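Local coordinates for protein cellulase (PDB 6WQY) that probably hydrolyses internal beta-1,4-glucosidic links of cellulose and related plant polysaccharides, this chain being the family 5 catalytic part of a longer protein, at residues L33-G38 with A70-V75; G308-V313 with P342-A347. All coordinates share one frame; numbering follows the deposited sequence.

Interaction 1: residues L33-G38 with A70-V75; sequences LGWNLG and AGFTSV
Trp-35 and Val-75 face the same way on the first two parallel strands of a (beta/alpha)8 barrel, and Leu-33, Phe-72 and Thr-73 carry the contact down to where those strands start. There the Leu-33 amide donates to Thr-73 OG1 (N to OG1 3.0 Å), while Leu-33 O accepts two backbone amides, from Thr-73 N at 2.8 Å, nearly straight at 165°, and weakly from Ser-74 N at 3.3 Å. One bond further along, Trp-35 N reaches Ser-74 O at 3.1 Å. Pairing Gly-34 with Ser-74 and Trp-35 with Val-75 in this way is the start of the first seam in the barrel wall, and it puts both Trp-35 and Val-75 on the helix side, against Leu-67 of helix 61-70. With CG anti to the backbone N (chi1 -176°), Trp-35 sets its CB over one face of the Phe-72 ring, 3.7 Å from Phe-72 CD1. Its five-membered ring turns an edge to that same face, an edge-to-face pair with centroids 5.0 Å apart and planes at 62°. Val-75 CG1 lies in the plane of the indole, 4.0 Å from Trp-35 CE3. From the other side of the Phe-72 plane Leu-33 comes in obliquely, CD2 3.7 Å from Phe-72 CE1, and Gly-34 O sits at the ring's edge. An alanine in place of Phe-72 would probably open a gap between Leu-33 and Trp-35 and take away the ring face that the indole edge and CB rest on. In the same five-membered ring, Trp-35 NE1 is hydrogen-bonded to OD2 of Asp-346.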
loop_
_atom_site.group_PDB
_atom_site.type_symbol
_atom_site.label_atom_id
_atom_site.label_comp_id
_atom_site.label_asym_id
_atom_site.label_seq_id
_atom_site.Cartn_x
_atom_site.Cartn_y
_atom_site.Cartn_z
ATOM N N LEU A 33 0.477 -2.531 12.711
ATOM C CA LEU A 33 1.182 -3.402 11.772
ATOM C C LEU A 33 0.205 -3.819 10.689
ATOM O O LEU A 33 -0.894 -4.306 10.993
ATOM C CB LEU A 33 1.718 -4.648 12.483
ATOM C CG LEU A 33 2.407 -5.682 11.595
ATOM C CD1 LEU A 33 3.664 -5.111 10.940
ATOM C CD2 LEU A 33 2.753 -6.930 12.382
ATOM N N GLY A 34 0.592 -3.638 9.428
ATOM C CA GLY A 34 -0.284 -3.926 8.316
ATOM C C GLY A 34 0.111 -5.153 7.507
ATOM O O GLY A 34 1.223 -5.659 7.568
ATOM N N TRP A 35 -0.838 -5.578 6.675
ATOM C CA TRP A 35 -0.700 -6.740 5.809
ATOM C C TRP A 35 -1.480 -6.470 4.535
ATOM O O TRP A 35 -2.596 -5.955 4.592
ATOM C CB TRP A 35 -1.241 -7.960 6.535
ATOM C CG TRP A 35 -1.118 -9.297 5.862
ATOM C CD1 TRP A 35 -0.093 -10.190 6.006
ATOM C CD2 TRP A 35 -2.092 -9.936 5.029
ATOM N NE1 TRP A 35 -0.371 -11.354 5.318
ATOM C CE2 TRP A 35 -1.592 -11.222 4.702
ATOM C CE3 TRP A 35 -3.347 -9.560 4.550
ATOM C CZ2 TRP A 35 -2.306 -12.121 3.893
ATOM C CZ3 TRP A 35 -4.046 -10.442 3.744
ATOM C CH2 TRP A 35 -3.528 -11.714 3.437
ATOM N N ASN A 36 -0.896 -6.841 3.390
ATOM C CA ASN A 36 -1.550 -6.704 2.097
ATOM C C ASN A 36 -2.173 -8.009 1.630
ATOM O O ASN A 36 -1.504 -9.048 1.609
ATOM C CB ASN A 36 -0.546 -6.338 0.985
ATOM C CG ASN A 36 -0.178 -4.878 0.949
ATOM O OD1 ASN A 36 -0.822 -4.087 0.255
ATOM N ND2 ASN A 36 0.879 -4.520 1.654
ATOM N N LEU A 37 -3.425 -7.927 1.196
ATOM C CA LEU A 37 -4.129 -9.025 0.526
ATOM C C LEU A 37 -3.716 -9.025 -0.948
ATOM O O LEU A 37 -4.402 -8.508 -1.828
ATOM C CB LEU A 37 -5.629 -8.818 0.686
ATOM C CG LEU A 37 -6.523 -9.917 0.122
ATOM C CD1 LEU A 37 -6.365 -11.202 0.890
ATOM C CD2 LEU A 37 -7.962 -9.457 0.107
ATOM N N GLY A 38 -2.518 -9.563 -1.220
ATOM C CA GLY A 38 -1.919 -9.446 -2.536
ATOM C C GLY A 38 -2.262 -10.601 -3.468
ATOM O O GLY A 38 -2.638 -11.691 -3.054
ATOM N N ALA A 70 -3.676 -13.085 14.804
ATOM C CA ALA A 70 -2.221 -13.061 14.732
ATOM C C ALA A 70 -1.626 -11.736 15.190
ATOM O O ALA A 70 -0.405 -11.659 15.376
ATOM C CB ALA A 70 -1.755 -13.351 13.301
ATOM N N GLY A 71 -2.438 -10.700 15.365
ATOM C CA GLY A 71 -1.970 -9.433 15.866
ATOM C C GLY A 71 -1.755 -8.348 14.840
ATOM O O GLY A 71 -1.194 -7.297 15.191
ATOM N N PHE A 72 -2.180 -8.548 13.603
ATOM C CA PHE A 72 -2.176 -7.443 12.656
ATOM C C PHE A 72 -3.260 -6.437 13.027
ATOM O O PHE A 72 -4.281 -6.783 13.622
ATOM C CB PHE A 72 -2.388 -7.972 11.234
ATOM C CG PHE A 72 -1.180 -8.659 10.679
ATOM C CD1 PHE A 72 -0.161 -7.926 10.077
ATOM C CD2 PHE A 72 -1.022 -10.034 10.798
ATOM C CE1 PHE A 72 0.964 -8.538 9.585
ATOM C CE2 PHE A 72 0.119 -10.653 10.304
ATOM C CZ PHE A 72 1.117 -9.906 9.703
ATOM N N THR A 73 -3.019 -5.175 12.666
ATOM C CA THR A 73 -3.906 -4.055 12.967
ATOM C C THR A 73 -4.740 -3.627 11.771
ATOM O O THR A 73 -5.901 -3.197 11.928
ATOM C CB THR A 73 -3.068 -2.837 13.401
ATOM O OG1 THR A 73 -2.029 -3.248 14.292
ATOM C CG2 THR A 73 -3.941 -1.764 14.050
ATOM N N SER A 74 -4.133 -3.688 10.581
ATOM C CA SER A 74 -4.684 -3.070 9.388
ATOM C C SER A 74 -4.397 -3.945 8.174
ATOM O O SER A 74 -3.356 -4.599 8.108
ATOM C CB SER A 74 -4.029 -1.699 9.156
ATOM O OG SER A 74 -4.178 -0.860 10.292
ATOM N N VAL A 75 -5.297 -3.913 7.191
ATOM C CA VAL A 75 -5.111 -4.655 5.946
ATOM C C VAL A 75 -5.253 -3.718 4.765
ATOM O O VAL A 75 -6.267 -3.017 4.637
ATOM C CB VAL A 75 -6.126 -5.805 5.826
ATOM C CG1 VAL A 75 -5.954 -6.538 4.520
ATOM C CG2 VAL A 75 -5.963 -6.760 6.983
#

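Interaction 2: residues G308-V313 with P342-A347; sequences GEMGCV and PFYWDA
Met-310 is bonded through its backbone to Phe-343 and Trp-345 of the neighbouring strand. Met-310 O takes the amide of Trp-345 at 2.8 Å (O to N), whereas Met-310 N to Phe-343 O is a weak bond of 3.1 Å. A CA-H...O contact, Glu-309 CA to Phe-343 O at 3.3 Å, supplements the weak one. The apolar contacts sit largely round Met-310. Its CG lies between the backbone N and the carbonyl carbon (chi1 50°), alongside the proline ring with CG 3.9 Å from Pro-342 CB. The chain then bends so that SD comes within 3.7 Å of Tyr-344 CA, while Leu-328, Val-331 and Cys-332 of helix 318-337 pack on the side chain. Further on, Gly-311 CA rests 3.9 Å from Tyr-344 CE1; a side chain at this glycine would run tight against that ring. The phenol oxygen is held by the backbone O of Trp-357. A third kind of contact joins a carboxylate to an aromatic ring: Glu-309 extends beside Trp-345, its CD 3.7 Å from Trp-345 CE3 and the two planes only 25° apart, with OE1 over one face of the indole near its rim. The indole thus flanks the carboxylate, while Tyr-253 OH bonds OE1 and Arg-76 makes a salt bridge with OE2. Strand 305-310, helix 318-337 and strand 342-346 form a beta-alpha-beta unit of the TIM barrel, and Glu-309 stands near the C-terminal end of the seventh strand, the position from which family 5 glycosidases typically present their nucleophile.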
loop_
_atom_site.group_PDB
_atom_site.type_symbol
_atom_site.label_atom_id
_atom_site.label_comp_id
_atom_site.label_asym_id
_atom_site.label_seq_id
_atom_site.Cartn_x
_atom_site.Cartn_y
_atom_site.Cartn_z
ATOM N N GLY A 308 3.076 1.429 2.344
ATOM C CA GLY A 308 1.975 0.615 1.873
ATOM C C GLY A 308 2.369 -0.778 1.432
ATOM O O GLY A 308 1.503 -1.658 1.380
ATOM N N GLU A 309 3.646 -0.984 1.083
ATOM C CA GLU A 309 4.174 -2.302 0.770
ATOM C C GLU A 309 5.632 -2.364 1.221
ATOM O O GLU A 309 6.400 -1.425 0.975
ATOM C CB GLU A 309 4.127 -2.622 -0.725
ATOM C CG GLU A 309 2.751 -2.622 -1.332
ATOM C CD GLU A 309 2.726 -2.945 -2.822
ATOM O OE1 GLU A 309 3.735 -3.484 -3.349
ATOM O OE2 GLU A 309 1.669 -2.663 -3.462
ATOM N N MET A 310 6.002 -3.496 1.825
ATOM C CA MET A 310 7.367 -3.850 2.213
ATOM C C MET A 310 7.358 -5.372 2.374
ATOM O O MET A 310 6.294 -6.000 2.330
ATOM C CB MET A 310 7.816 -3.113 3.485
ATOM C CG MET A 310 6.860 -3.193 4.656
ATOM S SD MET A 310 6.837 -4.755 5.562
ATOM C CE MET A 310 8.487 -4.790 6.282
ATOM N N GLY A 311 8.528 -5.985 2.544
ATOM C CA GLY A 311 8.566 -7.403 2.839
ATOM C C GLY A 311 9.829 -8.063 2.324
ATOM O O GLY A 311 10.752 -7.407 1.844
ATOM N N CYS A 312 9.851 -9.398 2.431
ATOM C CA CYS A 312 11.005 -10.189 2.029
ATOM C C CYS A 312 10.535 -11.628 1.904
ATOM O O CYS A 312 9.835 -12.119 2.796
ATOM C CB CYS A 312 12.117 -10.095 3.088
ATOM S SG CYS A 312 13.664 -10.863 2.633
ATOM N N VAL A 313 10.937 -12.308 0.824
ATOM C CA VAL A 313 10.470 -13.666 0.575
ATOM C C VAL A 313 11.168 -14.675 1.490
ATOM O O VAL A 313 12.276 -14.474 1.993
ATOM C CB VAL A 313 10.598 -14.078 -0.904
ATOM C CG1 VAL A 313 9.755 -13.175 -1.783
ATOM C CG2 VAL A 313 12.059 -14.106 -1.355
ATOM N N PRO A 342 4.119 0.021 8.652
ATOM C CA PRO A 342 4.479 -0.822 7.507
ATOM C C PRO A 342 3.419 -1.868 7.213
ATOM O O PRO A 342 2.843 -2.459 8.137
ATOM C CB PRO A 342 5.771 -1.487 7.987
ATOM C CG PRO A 342 5.530 -1.684 9.480
ATOM C CD PRO A 342 4.676 -0.499 9.922
ATOM N N PHE A 343 3.185 -2.124 5.917
ATOM C CA PHE A 343 2.238 -3.131 5.444
ATOM C C PHE A 343 3.005 -4.196 4.667
ATOM O O PHE A 343 3.527 -3.926 3.579
ATOM C CB PHE A 343 1.167 -2.503 4.546
ATOM C CG PHE A 343 0.134 -1.686 5.292
ATOM C CD1 PHE A 343 0.469 -0.465 5.875
ATOM C CD2 PHE A 343 -1.165 -2.130 5.391
ATOM C CE1 PHE A 343 -0.489 0.275 6.568
ATOM C CE2 PHE A 343 -2.125 -1.394 6.070
ATOM C CZ PHE A 343 -1.784 -0.189 6.654
ATOM N N TYR A 344 3.064 -5.400 5.221
ATOM C CA TYR A 344 3.777 -6.513 4.605
ATOM C C TYR A 344 3.060 -6.976 3.339
ATOM O O TYR A 344 1.833 -7.091 3.318
ATOM C CB TYR A 344 3.865 -7.652 5.646
ATOM C CG TYR A 344 4.512 -8.902 5.099
ATOM C CD1 TYR A 344 5.889 -9.088 5.154
ATOM C CD2 TYR A 344 3.746 -9.873 4.454
ATOM C CE1 TYR A 344 6.475 -10.204 4.593
ATOM C CE2 TYR A 344 4.331 -10.977 3.882
ATOM C CZ TYR A 344 5.696 -11.137 3.957
ATOM O OH TYR A 344 6.316 -12.221 3.375
ATOM N N TRP A 345 3.828 -7.259 2.282
ATOM C CA TRP A 345 3.265 -7.710 1.009
ATOM C C TRP A 345 3.090 -9.227 1.000
ATOM O O TRP A 345 4.074 -9.971 0.918
ATOM C CB TRP A 345 4.168 -7.294 -0.161
ATOM C CG TRP A 345 3.629 -7.781 -1.477
ATOM C CD1 TRP A 345 4.128 -8.775 -2.242
ATOM C CD2 TRP A 345 2.434 -7.339 -2.125
ATOM N NE1 TRP A 345 3.329 -8.983 -3.343
ATOM C CE2 TRP A 345 2.274 -8.109 -3.292
ATOM C CE3 TRP A 345 1.495 -6.339 -1.847
ATOM C CZ2 TRP A 345 1.203 -7.922 -4.166
ATOM C CZ3 TRP A 345 0.431 -6.167 -2.706
ATOM C CH2 TRP A 345 0.297 -6.948 -3.852
ATOM N N ASP A 346 1.842 -9.688 1.029
ATOM C CA ASP A 346 1.534 -11.125 1.049
ATOM C C ASP A 346 0.802 -11.494 -0.244
ATOM O O ASP A 346 -0.420 -11.349 -0.364
ATOM C CB ASP A 346 0.726 -11.502 2.291
ATOM C CG ASP A 346 0.596 -12.993 2.479
ATOM O OD1 ASP A 346 0.340 -13.699 1.480
ATOM O OD2 ASP A 346 0.742 -13.464 3.636
ATOM N N ALA A 347 1.553 -12.023 -1.217
ATOM C CA ALA A 347 0.987 -12.425 -2.495
ATOM C C ALA A 347 0.315 -13.786 -2.423
ATOM O O ALA A 347 -0.230 -14.238 -3.421
ATOM C CB ALA A 347 2.087 -12.455 -3.570
#

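How the interactions relate
Interaction 1 closes before interaction 2 opens along the chain, yet their centres lie about 9 Å apart, because strands 34-37 and 342-346 are neighbours in the closed eight-stranded sheet. Interaction 1 joins the first strand to the second, interaction 2 the seventh to the eighth, and the seam between the eighth and the first completes the barrel. That seam probably carries hydrogen bonds from Gly-34 N to Pro-342 O at 2.9 Å and from Asn-36 N to Tyr-344 O at 2.7 Å. Inside, Asn-36 of the first strand bonds Gly-308 O of the seventh and Arg-76 of the second, and Arg-76 in turn pairs with Glu-309, linking the two contacts across the interior.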